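Local coordinates for protein glycosyl hydrolase, family 38 (Enterococcus faecalis, PDB 5KBP) that probably hydrolyses terminal alpha-linked mannose from carbohydrate substrates, as a glycoside hydrolase family 38 alpha-mannosidase, at residues Glu20-Tyr25 and Cys359-Val364; Tyr90-Asp94 and Leu348-His353; Asn298-Val304 and Thr749-Cys753; Asp354-Ser360 and Asn570-Phe574. All blocks are in the same frame, centred on the assembly; numbering follows the deposited sequence.

Interactions 1 and 2 open near the N terminus, at 20-25 and 90-94. Interaction 3 opens at 298-304. Interaction 2 then closes at 348-353, nested inside the loop that interaction 1 closes at 359-364. Interaction 4 opens at 354-360, after interaction 2 has closed. It crosses interaction 1 and shares Cys359 and Ser360 with it. Its loop closes at 570-574, nested within that of interaction 3, which closes last at 749-753 and crosses interactions 1 and 2. Together the contacts join the N-terminal domain to the helical middle region, and that region to the C-terminal beta domain. Arg303 links three of them through salt bridges to Asp362 and Glu571.

Interaction 1 (Glu20-Tyr25 and Cys359-Val364); sequences EWYLPY and CSVDEV
Segment 20-25 is loop up to Pro24, the N-cap of helix 25-45. Segment 359-364 is loop up to Val361, the N-cap of helix 362-393. The two run in the same sense. The CA atoms of Trp21 and Ser360 lie 4.5 Å apart; those of Tyr22 and Val361, and of Pro24 and Val364, lie 5.5 Å apart. Trp21 has phi/psi of -151/-105. Its O accepts a hydrogen bond from Val361 N at 3.2 Å. The contact joins the loop before the first long helix of the N-terminal domain to the start of a long middle-region helix. Val364 (chi1 t) has the largest area covered here. It points toward the 20-25 loop and packs on it: its CG1 is 3.5 Å from Glu20 CD and its CG2 3.3 Å from Leu23 O. Val361 (m) sets CG1 3.4 Å from Tyr22 O. The Trp21 ring (t) brings its edge to Cys359, with NE1 3.1 Å from Cys359 O. Glu20 OE1 is hydrogen-bonded to Ser355 OG and salt-bridged to Arg371. A water accepts from Tyr25 N at 3.0 Å and donates weakly to Glu363 O at 3.1 Å. Leu23 also packs on Tyr474 of the second subunit.

Interaction 2 (Tyr90-Asp94 and Leu348-His353); sequences YILQD and LQNHPH
Ile91, Tyr90 and His353 bury the most surface here, where a loop of the N-terminal domain meets the link between helices 337-348 and 353-356. That link begins with a type I beta turn from Leu348 to His351, closed by His351 N to Leu348 O at 2.9 Å. Ile91 (chi1 p, chi2 93°) points at the turn. Its CG1 is 3.5 Å from Leu348 O, its CD1 3.7 Å from His351 CB, and its CG2 4.2 Å from Pro352 CG. Tyr90 (t) lies beside it, with CD2 3.7 Å from Leu348 CD1. Its OH accepts a weak hydrogen bond from Gln349 NE2 at 3.4 Å. His353 (p) follows the N-cap Pro352. Its N donates to Leu92 O at 3.3 Å, and its CB is 4.0 Å from Asp94 CB. CA atoms are 4.3 Å apart for Gln93 and Pro352, and 4.4 Å for Asp94 and His353. Two CA-H...O contacts lie here, Pro352 CA to Leu92 O at 3.2 Å and Gln93 CA to His351 O at 3.1 Å. Apolar side chains thus meet at the Tyr90 end, and a backbone hydrogen bond with two CA-H...O contacts joins the other; no salt bridge links the two segments.

Interaction 3 (Asn298-Val304 and Thr749-Cys753); sequences NTSSARV and TLIRC
This is a buried, mainly polar contact between the loop leading into helix 304-332 of the middle region and strand 745-753 of the C-terminal beta domain. The loop starts in a 3-10 segment at Asn298-Thr299. Arg303 has phi/psi of 49/71, and the chain then turns into the helix. On the strand, Leu750 and Ile751 both face Leu674 in a classic beta bulge; Leu750 has phi/psi of -87/-47. The nearest CA pairs are Ala302 with Arg752 at 5.8 Å and Val304 with Ile751 at 5.9 Å. Arg752 is the centre, with chi angles t, t, p and 90°. Its NE donates to Ser301 OG at 2.9 Å and its NH1 to Asn298 O at 2.9 Å. Asn298 CB lies over one face of the guanidinium, 3.7 Å from NH1. Water 2 joins the backbones: it donates to Ser301 O at 2.5 Å and accepts from Val304 N at 2.9 Å and Arg752 N at 3.1 Å. The apolar part is small. Val304 (p) sets CG1 3.9 Å from Ile751 CG1 and CG2 3.4 Å from Leu750 O. Ser301 CB is 3.6 Å from Thr749 CG2. Glu737 accepts bonds from Asn298, Ser301 and Thr749. Arg752 NH2 forms a salt bridge with Asp567, so the buried arginine has its charge balanced within the beta domain, while NE and NH1 donate to Ser301 OG and Asn298 O of the middle region.

Interaction 4 (Asp354-Ser360 and Asn570-Phe574); sequences DSICGCS and NEYIF
Hydrogen bonds within each segment come first. The 354-360 segment leaves helix 353-356 at Gly358, whose positive phi (72/28) favours glycine. Gly358 N bonds Ser355 O at 3.1 Å, and Ser360 OG donates to Asp354 O at 2.9 Å. In 570-574, Asn570 OD1 accepts from Tyr572 N at 2.9 Å, an Asx turn, and from Ile573 N at 2.7 Å. The nearest CA atoms are those of Cys359 and Glu571, 5.1 Å apart. The aromatic contact comes next. Cys359 (chi1 p) sets CB over the face of the Tyr572 ring (m), 3.6 Å from its centroid, in a CH-pi contact. Its SG lies obliquely, 4.2 Å from that centroid. A disulfide of Cys357 with Cys359 has been seen for this protein but is absent here: Cys357 SG and Cys359 SG are 4.9 Å apart. The polar contacts centre on Glu571 (m, t). Its OE2 lies 2.8 Å from Ser360 O. Its OE1 is 3.0 Å from Gly358 O, close but not hydrogen-bonded. The short approach of OE2 to a carbonyl oxygen suggests that the acid group probably holds a proton and donates it, while OE1 is salt-bridged to Arg303 NE.

Interaction 1 (Glu20-Tyr25 and Cys359-Val364)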
loop_
_atom_site.group_PDB
_atom_site.type_symbol
_atom_site.label_atom_id
_atom_site.label_comp_id
_atom_site.label_asym_id
_atom_site.label_seq_id
_atom_site.Cartn_x
_atom_site.Cartn_y
_atom_site.Cartn_z
ATOM N N GLU A 20 14.039 -2.722 0.410
ATOM C CA GLU A 20 13.431 -2.485 -0.892
ATOM C C GLU A 20 14.295 -1.490 -1.648
ATOM O O GLU A 20 14.698 -0.467 -1.087
ATOM C CB GLU A 20 11.996 -1.965 -0.748
ATOM C CG GLU A 20 11.816 -0.949 0.367
ATOM C CD GLU A 20 10.357 -0.654 0.655
ATOM O OE1 GLU A 20 10.077 0.319 1.387
ATOM O OE2 GLU A 20 9.489 -1.394 0.147
ATOM N N TRP A 21 14.582 -1.795 -2.914
ATOM C CA TRP A 21 15.468 -0.954 -3.709
ATOM C C TRP A 21 15.126 -1.026 -5.194
ATOM O O TRP A 21 14.132 -0.439 -5.633
ATOM C CB TRP A 21 16.927 -1.359 -3.479
ATOM C CG TRP A 21 17.922 -0.371 -4.015
ATOM C CD1 TRP A 21 17.668 0.896 -4.452
ATOM C CD2 TRP A 21 19.331 -0.574 -4.172
ATOM N NE1 TRP A 21 18.831 1.495 -4.871
ATOM C CE2 TRP A 21 19.867 0.613 -4.708
ATOM C CE3 TRP A 21 20.193 -1.644 -3.910
ATOM C CZ2 TRP A 21 21.224 0.759 -4.988
ATOM C CZ3 TRP A 21 21.538 -1.496 -4.189
ATOM C CH2 TRP A 21 22.041 -0.304 -4.722
ATOM N N TYR A 22 15.944 -1.735 -5.975
ATOM C CA TYR A 22 15.761 -1.787 -7.421
ATOM C C TYR A 22 14.699 -2.789 -7.853
ATOM O O TYR A 22 14.310 -2.788 -9.026
ATOM C CB TYR A 22 17.088 -2.110 -8.116
ATOM C CG TYR A 22 17.792 -3.347 -7.601
ATOM C CD1 TYR A 22 18.672 -3.273 -6.530
ATOM C CD2 TYR A 22 17.592 -4.585 -8.199
ATOM C CE1 TYR A 22 19.324 -4.398 -6.059
ATOM C CE2 TYR A 22 18.242 -5.718 -7.733
ATOM C CZ TYR A 22 19.106 -5.617 -6.663
ATOM O OH TYR A 22 19.756 -6.733 -6.193
ATOM N N LEU A 23 14.229 -3.636 -6.949
ATOM C CA LEU A 23 13.122 -4.539 -7.200
ATOM C C LEU A 23 11.912 -4.123 -6.373
ATOM O O LEU A 23 12.047 -3.397 -5.382
ATOM C CB LEU A 23 13.508 -5.983 -6.851
ATOM C CG LEU A 23 14.493 -6.702 -7.772
ATOM C CD1 LEU A 23 14.852 -8.066 -7.203
ATOM C CD2 LEU A 23 13.898 -6.835 -9.163
ATOM N N PRO A 24 10.707 -4.545 -6.761
ATOM C CA PRO A 24 9.561 -4.383 -5.861
ATOM C C PRO A 24 9.831 -5.081 -4.537
ATOM O O PRO A 24 10.636 -6.014 -4.459
ATOM C CB PRO A 24 8.410 -5.043 -6.627
ATOM C CG PRO A 24 8.812 -4.944 -8.062
ATOM C CD PRO A 24 10.309 -5.097 -8.068
ATOM N N TYR A 25 9.152 -4.610 -3.487
ATOM C CA TYR A 25 9.466 -5.049 -2.129
ATOM C C TYR A 25 9.426 -6.566 -1.997
ATOM O O TYR A 25 10.345 -7.178 -1.440
ATOM C CB TYR A 25 8.504 -4.415 -1.126
ATOM C CG TYR A 25 8.521 -5.129 0.207
ATOM C CD1 TYR A 25 9.610 -5.014 1.059
ATOM C CD2 TYR A 25 7.460 -5.935 0.603
ATOM C CE1 TYR A 25 9.642 -5.673 2.273
ATOM C CE2 TYR A 25 7.483 -6.600 1.819
ATOM C CZ TYR A 25 8.577 -6.464 2.650
ATOM O OH TYR A 25 8.610 -7.119 3.861
ATOM N N CYS A 359 15.323 6.734 -3.670
ATOM C CA CYS A 359 16.219 6.174 -4.675
ATOM C C CYS A 359 15.904 4.706 -4.951
ATOM O O CYS A 359 16.802 3.870 -5.063
ATOM C CB CYS A 359 17.674 6.340 -4.248
ATOM S SG CYS A 359 18.069 5.618 -2.641
ATOM N N SER A 360 14.622 4.382 -5.063
ATOM C CA SER A 360 14.154 3.050 -5.417
ATOM C C SER A 360 13.317 3.143 -6.693
ATOM O O SER A 360 13.182 4.213 -7.296
ATOM C CB SER A 360 13.364 2.432 -4.261
ATOM O OG SER A 360 14.191 2.228 -3.130
ATOM N N VAL A 361 12.748 2.013 -7.104
ATOM C CA VAL A 361 11.899 1.980 -8.290
ATOM C C VAL A 361 10.484 2.394 -7.901
ATOM O O VAL A 361 10.153 2.465 -6.712
ATOM C CB VAL A 361 11.921 0.594 -8.958
ATOM C CG1 VAL A 361 13.269 0.353 -9.622
ATOM C CG2 VAL A 361 11.634 -0.490 -7.936
ATOM N N ASP A 362 9.643 2.665 -8.906
ATOM C CA ASP A 362 8.336 3.270 -8.650
ATOM C C ASP A 362 7.473 2.403 -7.743
ATOM O O ASP A 362 6.744 2.923 -6.890
ATOM C CB ASP A 362 7.609 3.531 -9.969
ATOM C CG ASP A 362 8.304 4.568 -10.822
ATOM O OD1 ASP A 362 9.261 5.203 -10.333
ATOM O OD2 ASP A 362 7.880 4.757 -11.980
ATOM N N GLU A 363 7.532 1.080 -7.916
ATOM C CA GLU A 363 6.681 0.198 -7.124
ATOM C C GLU A 363 6.989 0.309 -5.638
ATOM O O GLU A 363 6.081 0.196 -4.805
ATOM C CB GLU A 363 6.839 -1.252 -7.586
ATOM C CG GLU A 363 6.414 -1.513 -9.023
ATOM C CD GLU A 363 7.472 -1.112 -10.033
ATOM O OE1 GLU A 363 7.107 -0.561 -11.092
ATOM O OE2 GLU A 363 8.669 -1.342 -9.762
ATOM N N VAL A 364 8.256 0.536 -5.290
ATOM C CA VAL A 364 8.639 0.649 -3.886
ATOM C C VAL A 364 7.988 1.871 -3.253
ATOM O O VAL A 364 7.427 1.801 -2.153
ATOM C CB VAL A 364 10.172 0.695 -3.750
ATOM C CG1 VAL A 364 10.566 1.131 -2.349
ATOM C CG2 VAL A 364 10.783 -0.658 -4.088
HETATM O O HOH W 1 7.194 -2.329 -3.443
#

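Interaction 2 (Tyr90-Asp94 and Leu348-His353)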
loop_
_atom_site.group_PDB
_atom_site.type_symbol
_atom_site.label_atom_id
_atom_site.label_comp_id
_atom_site.label_asym_id
_atom_site.label_seq_id
_atom_site.Cartn_x
_atom_site.Cartn_y
_atom_site.Cartn_z
ATOM N N TYR A 90 16.052 -1.293 14.720
ATOM C CA TYR A 90 14.903 -1.917 14.076
ATOM C C TYR A 90 15.084 -1.951 12.563
ATOM O O TYR A 90 14.850 -2.982 11.924
ATOM C CB TYR A 90 13.624 -1.169 14.460
ATOM C CG TYR A 90 12.366 -1.675 13.791
ATOM C CD1 TYR A 90 11.805 -2.895 14.149
ATOM C CD2 TYR A 90 11.729 -0.924 12.813
ATOM C CE1 TYR A 90 10.650 -3.358 13.541
ATOM C CE2 TYR A 90 10.575 -1.376 12.200
ATOM C CZ TYR A 90 10.040 -2.593 12.568
ATOM O OH TYR A 90 8.891 -3.045 11.960
ATOM N N ILE A 91 15.511 -0.832 11.979
ATOM C CA ILE A 91 15.848 -0.746 10.565
ATOM C C ILE A 91 17.138 0.054 10.432
ATOM O O ILE A 91 17.580 0.726 11.366
ATOM C CB ILE A 91 14.719 -0.104 9.728
ATOM C CG1 ILE A 91 14.182 1.156 10.415
ATOM C CG2 ILE A 91 13.595 -1.099 9.490
ATOM C CD1 ILE A 91 14.851 2.443 9.979
ATOM N N LEU A 92 17.744 -0.030 9.251
ATOM C CA LEU A 92 18.916 0.770 8.912
ATOM C C LEU A 92 18.435 2.016 8.177
ATOM O O LEU A 92 18.038 1.940 7.011
ATOM C CB LEU A 92 19.898 -0.029 8.061
ATOM C CG LEU A 92 20.454 -1.317 8.668
ATOM C CD1 LEU A 92 21.587 -1.856 7.804
ATOM C CD2 LEU A 92 20.911 -1.092 10.103
ATOM N N GLN A 93 18.474 3.156 8.854
ATOM C CA GLN A 93 17.834 4.370 8.374
ATOM C C GLN A 93 18.825 5.287 7.669
ATOM O O GLN A 93 20.039 5.075 7.685
ATOM C CB GLN A 93 17.178 5.125 9.535
ATOM C CG GLN A 93 18.151 5.960 10.364
ATOM C CD GLN A 93 18.971 5.138 11.341
ATOM O OE1 GLN A 93 19.031 3.912 11.245
ATOM N NE2 GLN A 93 19.602 5.813 12.294
ATOM N N ASP A 94 18.277 6.323 7.039
ATOM C CA ASP A 94 19.050 7.490 6.650
ATOM C C ASP A 94 19.053 8.468 7.817
ATOM O O ASP A 94 17.994 8.786 8.367
ATOM C CB ASP A 94 18.470 8.151 5.400
ATOM C CG ASP A 94 19.272 9.362 4.959
ATOM O OD1 ASP A 94 19.041 10.462 5.503
ATOM O OD2 ASP A 94 20.140 9.212 4.074
ATOM N N LEU A 348 8.545 3.499 10.599
ATOM C CA LEU A 348 9.950 3.136 10.450
ATOM C C LEU A 348 10.199 2.263 9.228
ATOM O O LEU A 348 11.329 2.229 8.729
ATOM C CB LEU A 348 10.448 2.425 11.709
ATOM C CG LEU A 348 10.660 3.313 12.937
ATOM C CD1 LEU A 348 10.999 2.474 14.154
ATOM C CD2 LEU A 348 11.753 4.333 12.675
ATOM N N GLN A 349 9.178 1.558 8.736
ATOM C CA GLN A 349 9.342 0.758 7.528
ATOM C C GLN A 349 9.508 1.620 6.282
ATOM O O GLN A 349 9.918 1.103 5.238
ATOM C CB GLN A 349 8.156 -0.194 7.361
ATOM C CG GLN A 349 8.142 -1.333 8.370
ATOM C CD GLN A 349 6.829 -2.091 8.389
ATOM O OE1 GLN A 349 6.081 -2.090 7.411
ATOM N NE2 GLN A 349 6.540 -2.741 9.511
ATOM N N ASN A 350 9.194 2.911 6.367
ATOM C CA ASN A 350 9.505 3.868 5.314
ATOM C C ASN A 350 10.845 4.557 5.532
ATOM O O ASN A 350 11.232 5.400 4.717
ATOM C CB ASN A 350 8.404 4.928 5.206
ATOM C CG ASN A 350 7.183 4.425 4.469
ATOM O OD1 ASN A 350 7.230 3.393 3.803
ATOM N ND2 ASN A 350 6.082 5.159 4.575
ATOM N N HIS A 351 11.556 4.216 6.602
ATOM C CA HIS A 351 12.805 4.877 6.956
ATOM C C HIS A 351 14.099 4.155 6.566
ATOM O O HIS A 351 15.172 4.721 6.807
ATOM C CB HIS A 351 12.823 5.148 8.460
ATOM C CG HIS A 351 11.914 6.261 8.879
ATOM N ND1 HIS A 351 11.688 6.583 10.201
ATOM C CD2 HIS A 351 11.179 7.132 8.148
ATOM C CE1 HIS A 351 10.850 7.603 10.265
ATOM N NE2 HIS A 351 10.527 7.956 9.033
ATOM N N PRO A 352 14.091 2.941 5.992
ATOM C CA PRO A 352 15.338 2.440 5.398
ATOM C C PRO A 352 15.852 3.415 4.348
ATOM O O PRO A 352 15.073 4.039 3.625
ATOM C CB PRO A 352 14.927 1.100 4.784
ATOM C CG PRO A 352 13.849 0.628 5.667
ATOM C CD PRO A 352 13.079 1.865 6.049
ATOM N N HIS A 353 17.181 3.549 4.279
ATOM C CA HIS A 353 17.770 4.653 3.524
ATOM C C HIS A 353 17.324 4.644 2.067
ATOM O O HIS A 353 17.007 5.698 1.507
ATOM C CB HIS A 353 19.298 4.623 3.633
ATOM C CG HIS A 353 19.924 3.353 3.145
ATOM N ND1 HIS A 353 19.943 2.198 3.896
ATOM C CD2 HIS A 353 20.572 3.064 1.993
ATOM C CE1 HIS A 353 20.566 1.248 3.222
ATOM N NE2 HIS A 353 20.958 1.748 2.064
#

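Interaction 3 (Asn298-Val304 and Thr749-Cys753)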
loop_
_atom_site.group_PDB
_atom_site.type_symbol
_atom_site.label_atom_id
_atom_site.label_comp_id
_atom_site.label_asym_id
_atom_site.label_seq_id
_atom_site.Cartn_x
_atom_site.Cartn_y
_atom_site.Cartn_z
ATOM N N ASN A 298 21.740 14.900 -2.724
ATOM C CA ASN A 298 20.562 15.264 -3.504
ATOM C C ASN A 298 19.410 14.281 -3.339
ATOM O O ASN A 298 18.344 14.503 -3.924
ATOM C CB ASN A 298 20.931 15.394 -4.983
ATOM C CG ASN A 298 21.844 16.572 -5.247
ATOM O OD1 ASN A 298 22.921 16.422 -5.822
ATOM N ND2 ASN A 298 21.420 17.754 -4.817
ATOM N N THR A 299 19.590 13.206 -2.569
ATOM C CA THR A 299 18.460 12.350 -2.229
ATOM C C THR A 299 17.443 13.085 -1.367
ATOM O O THR A 299 16.261 12.721 -1.356
ATOM C CB THR A 299 18.946 11.092 -1.508
ATOM O OG1 THR A 299 19.733 11.465 -0.369
ATOM C CG2 THR A 299 19.785 10.227 -2.436
ATOM N N SER A 300 17.879 14.121 -0.648
ATOM C CA SER A 300 16.976 14.889 0.200
ATOM C C SER A 300 15.899 15.614 -0.597
ATOM O O SER A 300 14.842 15.932 -0.042
ATOM C CB SER A 300 17.780 15.890 1.035
ATOM O OG SER A 300 18.702 16.601 0.227
ATOM N N SER A 301 16.137 15.880 -1.882
ATOM C CA SER A 301 15.151 16.529 -2.735
ATOM C C SER A 301 14.455 15.567 -3.688
ATOM O O SER A 301 13.498 15.969 -4.359
ATOM C CB SER A 301 15.806 17.657 -3.544
ATOM O OG SER A 301 16.794 17.150 -4.424
ATOM N N ALA A 302 14.909 14.319 -3.766
ATOM C CA ALA A 302 14.269 13.338 -4.632
ATOM C C ALA A 302 12.918 12.931 -4.058
ATOM O O ALA A 302 12.815 12.592 -2.876
ATOM C CB ALA A 302 15.166 12.113 -4.795
ATOM N N ARG A 303 11.886 12.958 -4.902
ATOM C CA ARG A 303 10.519 12.606 -4.520
ATOM C C ARG A 303 10.109 13.328 -3.232
ATOM O O ARG A 303 9.967 12.736 -2.163
ATOM C CB ARG A 303 10.371 11.089 -4.368
ATOM C CG ARG A 303 10.719 10.291 -5.615
ATOM C CD ARG A 303 10.584 8.800 -5.354
ATOM N NE ARG A 303 10.954 7.986 -6.508
ATOM C CZ ARG A 303 10.085 7.451 -7.360
ATOM N NH1 ARG A 303 8.782 7.643 -7.196
ATOM N NH2 ARG A 303 10.519 6.718 -8.377
ATOM N N VAL A 304 9.916 14.641 -3.378
ATOM C CA VAL A 304 9.684 15.502 -2.219
ATOM C C VAL A 304 8.406 15.113 -1.483
ATOM O O VAL A 304 8.280 15.349 -0.275
ATOM C CB VAL A 304 9.663 16.981 -2.659
ATOM C CG1 VAL A 304 8.516 17.237 -3.627
ATOM C CG2 VAL A 304 9.583 17.906 -1.451
ATOM N N THR A 749 15.437 23.928 -2.027
ATOM C CA THR A 749 14.926 23.151 -3.148
ATOM C C THR A 749 13.492 22.725 -2.866
ATOM O O THR A 749 13.217 22.085 -1.844
ATOM C CB THR A 749 15.804 21.928 -3.401
ATOM O OG1 THR A 749 17.138 22.352 -3.698
ATOM C CG2 THR A 749 15.258 21.115 -4.567
ATOM N N LEU A 750 12.583 23.072 -3.773
ATOM C CA LEU A 750 11.181 22.713 -3.612
ATOM C C LEU A 750 10.875 21.333 -4.185
ATOM O O LEU A 750 10.227 20.513 -3.526
ATOM C CB LEU A 750 10.292 23.769 -4.276
ATOM C CG LEU A 750 10.434 25.201 -3.754
ATOM C CD1 LEU A 750 9.491 26.134 -4.496
ATOM C CD2 LEU A 750 10.182 25.254 -2.257
ATOM N N ILE A 751 11.340 21.058 -5.401
ATOM C CA ILE A 751 11.020 19.810 -6.081
ATOM C C ILE A 751 12.115 19.538 -7.104
ATOM O O ILE A 751 12.621 20.458 -7.752
ATOM C CB ILE A 751 9.613 19.875 -6.726
ATOM C CG1 ILE A 751 9.187 18.510 -7.269
ATOM C CG2 ILE A 751 9.560 20.932 -7.825
ATOM C CD1 ILE A 751 7.760 18.487 -7.781
ATOM N N ARG A 752 12.497 18.268 -7.223
ATOM C CA ARG A 752 13.518 17.848 -8.178
ATOM C C ARG A 752 13.017 16.607 -8.897
ATOM O O ARG A 752 12.638 15.625 -8.250
ATOM C CB ARG A 752 14.855 17.572 -7.484
ATOM C CG ARG A 752 16.013 17.357 -8.443
ATOM C CD ARG A 752 17.341 17.254 -7.711
ATOM N NE ARG A 752 17.464 16.005 -6.965
ATOM C CZ ARG A 752 17.971 14.886 -7.470
ATOM N NH1 ARG A 752 18.048 13.792 -6.726
ATOM N NH2 ARG A 752 18.399 14.862 -8.724
ATOM N N CYS A 753 13.024 16.648 -10.227
ATOM C CA CYS A 753 12.382 15.634 -11.052
ATOM C C CYS A 753 13.418 14.966 -11.946
ATOM O O CYS A 753 14.098 15.641 -12.725
ATOM C CB CYS A 753 11.268 16.259 -11.893
ATOM S SG CYS A 753 10.203 17.398 -10.965
HETATM O O HOH W 2 11.331 15.880 -5.536
#

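Interaction 4 (Asp354-Ser360 and Asn570-Phe574)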
loop_
_atom_site.group_PDB
_atom_site.type_symbol
_atom_site.label_atom_id
_atom_site.label_comp_id
_atom_site.label_asym_id
_atom_site.label_seq_id
_atom_site.Cartn_x
_atom_site.Cartn_y
_atom_site.Cartn_z
ATOM N N ASP A 354 17.257 3.469 1.441
ATOM C CA ASP A 354 16.784 3.411 0.062
ATOM C C ASP A 354 15.314 3.795 -0.067
ATOM O O ASP A 354 14.890 4.220 -1.147
ATOM C CB ASP A 354 17.016 2.018 -0.519
ATOM C CG ASP A 354 18.481 1.736 -0.775
ATOM O OD1 ASP A 354 19.268 2.704 -0.851
ATOM O OD2 ASP A 354 18.848 0.550 -0.910
ATOM N N SER A 355 14.534 3.670 1.007
ATOM C CA SER A 355 13.129 4.059 0.959
ATOM C C SER A 355 12.968 5.573 1.057
ATOM O O SER A 355 12.452 6.216 0.136
ATOM C CB SER A 355 12.353 3.364 2.083
ATOM O OG SER A 355 12.337 1.959 1.904
ATOM N N ILE A 356 13.422 6.159 2.167
ATOM C CA ILE A 356 13.145 7.567 2.435
ATOM C C ILE A 356 13.956 8.479 1.520
ATOM O O ILE A 356 13.526 9.598 1.214
ATOM C CB ILE A 356 13.390 7.881 3.924
ATOM C CG1 ILE A 356 12.926 9.299 4.264
ATOM C CG2 ILE A 356 14.855 7.676 4.285
ATOM C CD1 ILE A 356 11.446 9.530 4.029
ATOM N N CYS A 357 15.124 8.029 1.054
ATOM C CA CYS A 357 15.901 8.849 0.129
ATOM C C CYS A 357 15.228 8.980 -1.230
ATOM O O CYS A 357 15.620 9.848 -2.019
ATOM C CB CYS A 357 17.307 8.275 -0.053
ATOM S SG CYS A 357 18.391 8.462 1.382
ATOM N N GLY A 358 14.233 8.147 -1.520
ATOM C CA GLY A 358 13.573 8.192 -2.809
ATOM C C GLY A 358 14.407 7.657 -3.950
ATOM O O GLY A 358 14.225 8.083 -5.093
ATOM N N CYS A 359 15.323 6.734 -3.670
ATOM C CA CYS A 359 16.219 6.174 -4.675
ATOM C C CYS A 359 15.904 4.706 -4.951
ATOM O O CYS A 359 16.802 3.870 -5.063
ATOM C CB CYS A 359 17.674 6.340 -4.248
ATOM S SG CYS A 359 18.069 5.618 -2.641
ATOM N N SER A 360 14.622 4.382 -5.063
ATOM C CA SER A 360 14.154 3.050 -5.417
ATOM C C SER A 360 13.317 3.143 -6.693
ATOM O O SER A 360 13.182 4.213 -7.296
ATOM C CB SER A 360 13.364 2.432 -4.261
ATOM O OG SER A 360 14.191 2.228 -3.130
ATOM N N ASN A 570 19.984 11.710 -11.504
ATOM C CA ASN A 570 19.176 10.572 -11.089
ATOM C C ASN A 570 18.589 10.873 -9.714
ATOM O O ASN A 570 18.690 11.995 -9.208
ATOM C CB ASN A 570 20.014 9.287 -11.104
ATOM C CG ASN A 570 21.341 9.446 -10.385
ATOM O OD1 ASN A 570 21.411 10.039 -9.308
ATOM N ND2 ASN A 570 22.404 8.925 -10.985
ATOM N N GLU A 571 17.974 9.858 -9.102
ATOM C CA GLU A 571 17.392 10.032 -7.776
ATOM C C GLU A 571 18.448 10.287 -6.709
ATOM O O GLU A 571 18.110 10.779 -5.626
ATOM C CB GLU A 571 16.555 8.808 -7.405
ATOM C CG GLU A 571 15.492 8.462 -8.438
ATOM C CD GLU A 571 14.553 7.367 -7.974
ATOM O OE1 GLU A 571 13.330 7.616 -7.909
ATOM O OE2 GLU A 571 15.037 6.259 -7.664
ATOM N N TYR A 572 19.712 9.973 -6.987
ATOM C CA TYR A 572 20.792 10.205 -6.036
ATOM C C TYR A 572 21.433 11.577 -6.193
ATOM O O TYR A 572 21.747 12.232 -5.192
ATOM C CB TYR A 572 21.878 9.137 -6.193
ATOM C CG TYR A 572 21.509 7.758 -5.698
ATOM C CD1 TYR A 572 21.720 7.396 -4.375
ATOM C CD2 TYR A 572 20.975 6.810 -6.561
ATOM C CE1 TYR A 572 21.395 6.131 -3.918
ATOM C CE2 TYR A 572 20.648 5.542 -6.113
ATOM C CZ TYR A 572 20.859 5.208 -4.792
ATOM O OH TYR A 572 20.532 3.947 -4.343
ATOM N N ILE A 573 21.648 12.021 -7.429
ATOM C CA ILE A 573 22.538 13.138 -7.720
ATOM C C ILE A 573 21.854 14.110 -8.670
ATOM O O ILE A 573 21.204 13.700 -9.639
ATOM C CB ILE A 573 23.872 12.642 -8.321
ATOM C CG1 ILE A 573 24.549 11.654 -7.366
ATOM C CG2 ILE A 573 24.798 13.811 -8.627
ATOM C CD1 ILE A 573 25.848 11.088 -7.882
ATOM N N PHE A 574 22.000 15.402 -8.385
ATOM C CA PHE A 574 21.574 16.461 -9.286
ATOM C C PHE A 574 22.729 16.846 -10.200
ATOM O O PHE A 574 23.880 16.927 -9.761
ATOM C CB PHE A 574 21.099 17.685 -8.497
ATOM C CG PHE A 574 20.977 18.940 -9.324
ATOM C CD1 PHE A 574 19.825 19.199 -10.047
ATOM C CD2 PHE A 574 22.005 19.871 -9.361
ATOM C CE1 PHE A 574 19.704 20.352 -10.804
ATOM C CE2 PHE A 574 21.890 21.029 -10.116
ATOM C CZ PHE A 574 20.737 21.268 -10.838
#